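Local atomic coordinates of meso-diaminopimelate dehydrogenase (Clostridium tetani, PDB entry 3WGY), a protein that catalyses, in its natural form, the reversible NADP-dependent oxidative deamination of meso-2,6-diaminopimelate, and is present here as an engineered variant with 4-methyl-2-oxovalerate bound. Residues B[131-134]-B[135-139]; B[152-155]-B[156-160]; B[210-213]-B[214-217]. The protein carries 6 engineered substitutions. One frame throughout, in Å; residues are numbered along the deposited sequence.

Interaction 1: B[131-134]-B[135-139]; sequences NRLL and GESIL
Ser137 and Leu133 meet one turn apart on a helix, and two donors of the serine share one carbonyl oxygen. Ser137 N binds Leu133 O at 2.9 Å. Ser137 OG binds the same oxygen, also at 2.9 Å, but comes from above the carbonyl plane. A chi1 of -70° sets OG beside the serine's own backbone N, so the hydroxyl folds back onto the preceding turn. The buried hydroxyl is thus satisfied by its own helix. Leu133 CD1 rests against OG as well, 3.6 Å away.

The rest of the backbone follows the helical pattern. Gly135 N binds Asn131 O, Glu136 N binds Arg132 O and Ile138 N binds Leu134 O. Arg132 O also accepts from a water, which bridges to Glu136 OE1 at 2.6 Å. Glu136 CG takes the position between backbone N and carbonyl carbon (chi1 64°). Its extended chain then carries OE2 to a salt bridge with Lys316 of the second subunit. Arg132 turns away from this turn and pairs with Asp124.

The apolar part is a side-by-side pair. Leu134 and Ile138 point the same way, with Leu134 CD1 3.8 Å from Ile138 CG1.

Leu139 is the first residue past the helical conformation. The contact therefore forms the last turns of helix 123-138. Asn131 and Leu134 rest on strand 264-273, and Arg132 and Glu136 reach strand 249-258. Leu313 and Leu325 of the second subunit pack on Leu133, Leu134, Glu136 and Ser137.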
# COMPACT_ATOMS: atom_id res chain seq x y z
N ASN B 131 -0.37 3.48 -4.57
CA ASN B 131 -1.68 2.96 -4.25
C ASN B 131 -2.72 3.16 -5.33
O ASN B 131 -3.65 2.36 -5.43
CB ASN B 131 -2.17 3.50 -2.90
CG ASN B 131 -1.51 2.77 -1.73
OD1 ASN B 131 -0.44 3.14 -1.27
ND2 ASN B 131 -2.14 1.70 -1.30
N ARG B 132 -2.58 4.20 -6.14
CA ARG B 132 -3.53 4.38 -7.25
C ARG B 132 -3.23 3.22 -8.20
O ARG B 132 -4.13 2.54 -8.69
CB ARG B 132 -3.30 5.70 -7.99
CG ARG B 132 -3.56 6.97 -7.19
CD ARG B 132 -3.27 8.21 -8.04
NE ARG B 132 -3.11 9.39 -7.21
CZ ARG B 132 -1.95 10.00 -6.97
NH1 ARG B 132 -0.82 9.56 -7.51
NH2 ARG B 132 -1.92 11.05 -6.18
N LEU B 133 -1.94 2.99 -8.44
CA LEU B 133 -1.49 1.92 -9.33
C LEU B 133 -1.98 0.56 -8.85
O LEU B 133 -2.59 -0.20 -9.62
CB LEU B 133 0.04 1.92 -9.41
CG LEU B 133 0.64 0.79 -10.26
CD1 LEU B 133 -0.03 0.76 -11.64
CD2 LEU B 133 2.15 0.99 -10.38
N LEU B 134 -1.72 0.26 -7.59
CA LEU B 134 -2.14 -1.00 -7.00
C LEU B 134 -3.65 -1.18 -7.19
O LEU B 134 -4.12 -2.23 -7.61
CB LEU B 134 -1.82 -1.02 -5.50
CG LEU B 134 -2.09 -2.34 -4.79
CD1 LEU B 134 -1.21 -3.42 -5.42
CD2 LEU B 134 -1.82 -2.18 -3.27
N GLY B 135 -4.40 -0.13 -6.87
CA GLY B 135 -5.84 -0.19 -6.98
C GLY B 135 -6.36 -0.54 -8.37
O GLY B 135 -7.19 -1.44 -8.52
N GLU B 136 -5.88 0.17 -9.38
CA GLU B 136 -6.36 -0.10 -10.73
C GLU B 136 -5.79 -1.39 -11.31
O GLU B 136 -6.33 -1.93 -12.27
CB GLU B 136 -6.10 1.10 -11.67
CG GLU B 136 -4.65 1.46 -11.94
CD GLU B 136 -4.52 2.60 -12.97
OE1 GLU B 136 -5.12 3.68 -12.74
OE2 GLU B 136 -3.83 2.42 -14.00
N SER B 137 -4.71 -1.89 -10.71
CA SER B 137 -4.12 -3.14 -11.19
C SER B 137 -4.87 -4.33 -10.62
O SER B 137 -5.17 -5.29 -11.33
CB SER B 137 -2.65 -3.24 -10.79
OG SER B 137 -1.87 -2.31 -11.52
N ILE B 138 -5.17 -4.26 -9.33
CA ILE B 138 -5.90 -5.32 -8.66
C ILE B 138 -7.37 -5.36 -9.08
O ILE B 138 -7.95 -6.43 -9.27
CB ILE B 138 -5.83 -5.14 -7.11
CG1 ILE B 138 -4.37 -5.16 -6.63
CG2 ILE B 138 -6.65 -6.20 -6.44
CD1 ILE B 138 -3.57 -6.35 -7.08
N LEU B 139 -7.98 -4.19 -9.22
CA LEU B 139 -9.39 -4.09 -9.61
C LEU B 139 -9.49 -3.26 -10.90
O LEU B 139 -9.86 -2.09 -10.86
CB LEU B 139 -10.19 -3.44 -8.48
CG LEU B 139 -10.22 -4.19 -7.14
CD1 LEU B 139 -10.86 -3.32 -6.05
CD2 LEU B 139 -11.00 -5.50 -7.32
O HOH W 1 -6.08 4.22 -10.43

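Interaction 2: B[152-155]-B[156-160]; sequences VSLG and HSDAI. Engineered in segment 152-155: Leu154 (natural residue Gln). With COI (2-oxo-4-methylpentanoic acid), chain C.
His156 and Ser153 meet at the start of a helix where a bound 2-oxo-4-methylpentanoic acid places its carboxylate. The imidazole donates from ND1 to O1 of the ligand at 3.2 Å, with an N-H...O angle of 155°. O1 lies at the ring edge, in its plane. The backbone N of His156 adds a weak bond to the same oxygen. Gly155 N stands 2.8 Å from O1, and Leu154 N stands 2.8 Å from ligand O2.

With chi1 at -67°, His156 CG sits beside its own backbone N, and this brings the ring back over Ser153. Ser153 CB comes to 3.2 Å from ND1. Ser153 OG lies over one ring face, offset toward the rim. Tyr224 and Phe225 meet the same imidazole edge to face.

Ser153 is at the N-cap position, but its side chain makes no capping bond. Its carbonyl oxygen accepts from Ser157 N at 3.2 Å and weakly from His156 N. Asp158 N binds Leu154 O, and Ala159 N binds Gly155 O. Val152 CG1 touches Ser157 OG at 3.6 Å, and that hydroxyl is tied to Gln171 N on strand 166-175.

Leu154 is engineered from Gln. Its CB lies 3.5 Å from ligand C4, alongside the isobutyl chain.

Gly155 has its N beside the carboxylate. It has no side chain, and ligand O3 lies close to its backbone. The first turn of helix 154-162 thus forms an anion site. Its positive dipole end and the imidazole N-H probably both stabilise the carboxylate's negative charge.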
# COMPACT_ATOMS: atom_id res chain seq x y z
N VAL B 152 -2.86 22.97 4.02
CA VAL B 152 -2.85 24.29 3.46
C VAL B 152 -2.46 24.32 1.99
O VAL B 152 -1.69 23.47 1.52
CB VAL B 152 -1.89 25.20 4.24
CG1 VAL B 152 -1.99 26.61 3.72
CG2 VAL B 152 -2.19 25.14 5.74
N SER B 153 -3.01 25.29 1.27
CA SER B 153 -2.69 25.48 -0.14
C SER B 153 -2.05 26.86 -0.17
O SER B 153 -2.74 27.87 -0.24
CB SER B 153 -3.94 25.47 -1.00
OG SER B 153 -4.66 24.26 -0.81
N LEU B 154 -0.72 26.89 -0.10
CA LEU B 154 0.02 28.15 -0.08
C LEU B 154 -0.55 29.23 -0.98
O LEU B 154 -0.78 30.36 -0.53
CB LEU B 154 1.50 27.90 -0.42
CG LEU B 154 2.47 29.09 -0.32
CD1 LEU B 154 2.39 29.92 -1.59
CD2 LEU B 154 2.15 29.93 0.91
N GLY B 155 -0.78 28.89 -2.24
CA GLY B 155 -1.31 29.85 -3.18
C GLY B 155 -2.57 30.50 -2.64
O GLY B 155 -2.71 31.72 -2.69
N HIS B 156 -3.47 29.68 -2.10
CA HIS B 156 -4.72 30.17 -1.55
C HIS B 156 -4.55 31.14 -0.39
O HIS B 156 -5.32 32.10 -0.26
CB HIS B 156 -5.60 28.99 -1.14
CG HIS B 156 -6.07 28.16 -2.29
ND1 HIS B 156 -5.20 27.51 -3.15
CD2 HIS B 156 -7.32 27.89 -2.73
CE1 HIS B 156 -5.90 26.87 -4.07
NE2 HIS B 156 -7.19 27.08 -3.84
N SER B 157 -3.56 30.90 0.46
CA SER B 157 -3.30 31.77 1.60
C SER B 157 -2.83 33.13 1.12
O SER B 157 -3.17 34.16 1.70
CB SER B 157 -2.25 31.16 2.53
OG SER B 157 -2.81 30.08 3.27
N ASP B 158 -2.02 33.14 0.06
CA ASP B 158 -1.53 34.38 -0.51
C ASP B 158 -2.72 35.08 -1.17
O ASP B 158 -2.88 36.29 -1.06
CB ASP B 158 -0.46 34.12 -1.58
CG ASP B 158 0.79 33.47 -1.01
OD1 ASP B 158 1.23 33.89 0.08
OD2 ASP B 158 1.34 32.56 -1.66
N ALA B 159 -3.55 34.29 -1.84
CA ALA B 159 -4.74 34.80 -2.52
C ALA B 159 -5.67 35.48 -1.51
O ALA B 159 -6.19 36.56 -1.78
CB ALA B 159 -5.48 33.66 -3.21
N ILE B 160 -5.87 34.85 -0.36
CA ILE B 160 -6.71 35.41 0.70
C ILE B 160 -6.16 36.77 1.14
O ILE B 160 -6.92 37.72 1.33
CB ILE B 160 -6.75 34.49 1.94
CG1 ILE B 160 -7.56 33.23 1.65
CG2 ILE B 160 -7.38 35.21 3.11
CD1 ILE B 160 -7.53 32.24 2.78
C1 COI C . -1.05 26.07 -3.17
O1 COI C . -2.16 26.64 -3.09
O2 COI C . -0.75 25.18 -2.34
C2 COI C . -0.06 26.45 -4.27
O3 COI C . -0.33 27.32 -5.11
C3 COI C . 1.27 25.71 -4.26
C4 COI C . 2.33 26.56 -3.56
C5 COI C . 3.65 25.78 -3.50
C6 COI C . 2.55 27.86 -4.33

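Interaction 3: B[210-213]-B[214-217]; sequences DLKK and IEQD
Lys212 and Glu215 cross at an angle on the outer side of a short helix, with the ammonium in front of the carboxylate, nearer OE1 than OE2. Lys212 NZ is 3.5 Å from Glu215 OE1, a salt bridge whose hydrogen bond is weak. The lysine chain starts with CG anti to its backbone N, then bends at chi2 (61°) and runs straight to NZ. That bend brings the end of the chain round to Glu215. Its CD also lies against Glu215 OE1, at 3.6 Å. Glu215 reaches out by an extended chain. Its OE2 has a second, long and weak ion pair with Lys219.

Lys213 takes a different course. It lies side by side with Asp217, pointing the same way, but loosely, Lys213 CG being 4.2 Å from Asp217 OD1. Its ammonium goes to the N-cap residue instead. Lys213 NZ forms a salt bridge with Asp210 OD2 at 3.5 Å. The chain bends twice, at chi2 and chi3, to get there.

Asp210 also caps the helix. Its OD1 accepts from Lys213 N at 3.1 Å, and the N-H meets the carboxylate from above its plane. One carboxylate thus holds both the backbone N and the ammonium of Lys213. Its negative charge at the helix start probably interacts favourably with the helix dipole.

Gln216 CG lies 3.3 Å from Lys212 O. Ile214 lays CG1 against Asp210 O at 3.5 Å. Backbone bonds one turn apart, such as Glu215 N to Leu211 O, complete the frame.

The contact forms the first two turns of helix 211-219, the crossover of the beta-alpha-beta unit joining strands 197-205 and 230-234. Leu211 and Ile214 pack on Phe234 of the second strand, and Glu215 touches Val232. Lys212 and Lys213 lie on the exposed side.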
# COMPACT_ATOMS: atom_id res chain seq x y z
N ASP B 210 -15.13 45.30 6.92
CA ASP B 210 -16.42 44.85 6.34
C ASP B 210 -16.33 43.33 6.16
O ASP B 210 -16.01 42.82 5.09
CB ASP B 210 -16.72 45.51 4.99
CG ASP B 210 -18.15 45.28 4.52
OD1 ASP B 210 -18.69 44.17 4.74
OD2 ASP B 210 -18.75 46.19 3.92
N LEU B 211 -16.63 42.62 7.25
CA LEU B 211 -16.57 41.17 7.29
C LEU B 211 -17.43 40.42 6.28
O LEU B 211 -16.98 39.44 5.68
CB LEU B 211 -16.91 40.71 8.71
CG LEU B 211 -16.13 41.42 9.83
CD1 LEU B 211 -16.52 40.82 11.17
CD2 LEU B 211 -14.63 41.29 9.59
N LYS B 212 -18.68 40.85 6.08
CA LYS B 212 -19.53 40.17 5.13
C LYS B 212 -18.95 40.29 3.72
O LYS B 212 -19.05 39.36 2.91
CB LYS B 212 -20.95 40.75 5.16
CG LYS B 212 -21.98 39.91 4.42
CD LYS B 212 -22.09 38.51 5.02
CE LYS B 212 -23.07 37.65 4.25
NZ LYS B 212 -23.06 36.26 4.77
N LYS B 213 -18.32 41.42 3.43
CA LYS B 213 -17.73 41.67 2.12
C LYS B 213 -16.46 40.85 1.85
O LYS B 213 -16.19 40.46 0.71
CB LYS B 213 -17.43 43.16 1.98
CG LYS B 213 -17.28 43.62 0.55
CD LYS B 213 -18.25 44.76 0.22
CE LYS B 213 -17.88 46.04 0.95
NZ LYS B 213 -18.77 47.19 0.55
N ILE B 214 -15.67 40.61 2.89
CA ILE B 214 -14.45 39.83 2.75
C ILE B 214 -14.85 38.39 2.46
O ILE B 214 -14.30 37.74 1.58
CB ILE B 214 -13.61 39.85 4.06
CG1 ILE B 214 -12.98 41.23 4.25
CG2 ILE B 214 -12.54 38.77 4.01
CD1 ILE B 214 -12.27 41.39 5.58
N GLU B 215 -15.85 37.93 3.21
CA GLU B 215 -16.37 36.58 3.08
C GLU B 215 -16.83 36.28 1.66
O GLU B 215 -16.62 35.18 1.14
CB GLU B 215 -17.56 36.40 4.02
CG GLU B 215 -18.06 34.98 4.12
CD GLU B 215 -19.37 34.91 4.87
OE1 GLU B 215 -19.69 35.88 5.59
OE2 GLU B 215 -20.07 33.89 4.74
N GLN B 216 -17.46 37.26 1.02
CA GLN B 216 -17.95 37.07 -0.33
C GLN B 216 -16.86 37.29 -1.38
O GLN B 216 -16.93 36.72 -2.47
CB GLN B 216 -19.16 37.98 -0.58
CG GLN B 216 -20.30 37.71 0.40
CD GLN B 216 -20.77 36.26 0.37
OE1 GLN B 216 -21.25 35.77 -0.65
NE2 GLN B 216 -20.63 35.56 1.49
N ASP B 217 -15.86 38.10 -1.06
CA ASP B 217 -14.76 38.31 -2.00
C ASP B 217 -13.93 37.04 -2.08
O ASP B 217 -13.39 36.69 -3.13
CB ASP B 217 -13.89 39.47 -1.54
CG ASP B 217 -14.58 40.81 -1.71
OD1 ASP B 217 -15.76 40.81 -2.11
OD2 ASP B 217 -13.94 41.84 -1.45

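All three interactions are local, each within a single helix, and they follow one another in series without nesting or crossing. None closes a long loop. Interaction 1 comes first and finishes helix 123-138, against the three-stranded antiparallel sheet and the second subunit. Strand 142-147 of that sheet then leads on toward interaction 2, which starts helix 154-162 at the ligand. Interaction 3 starts helix 211-219, in the crossover between two strands of the mixed sheet. Helix 154-162 follows strand 151-152 of the same sheet, and nearest atoms of interactions 2 and 3 are about 6 Å apart. Centres of interactions 1 and 2 are about 32 Å apart, and those of 2 and 3 about 17 Å.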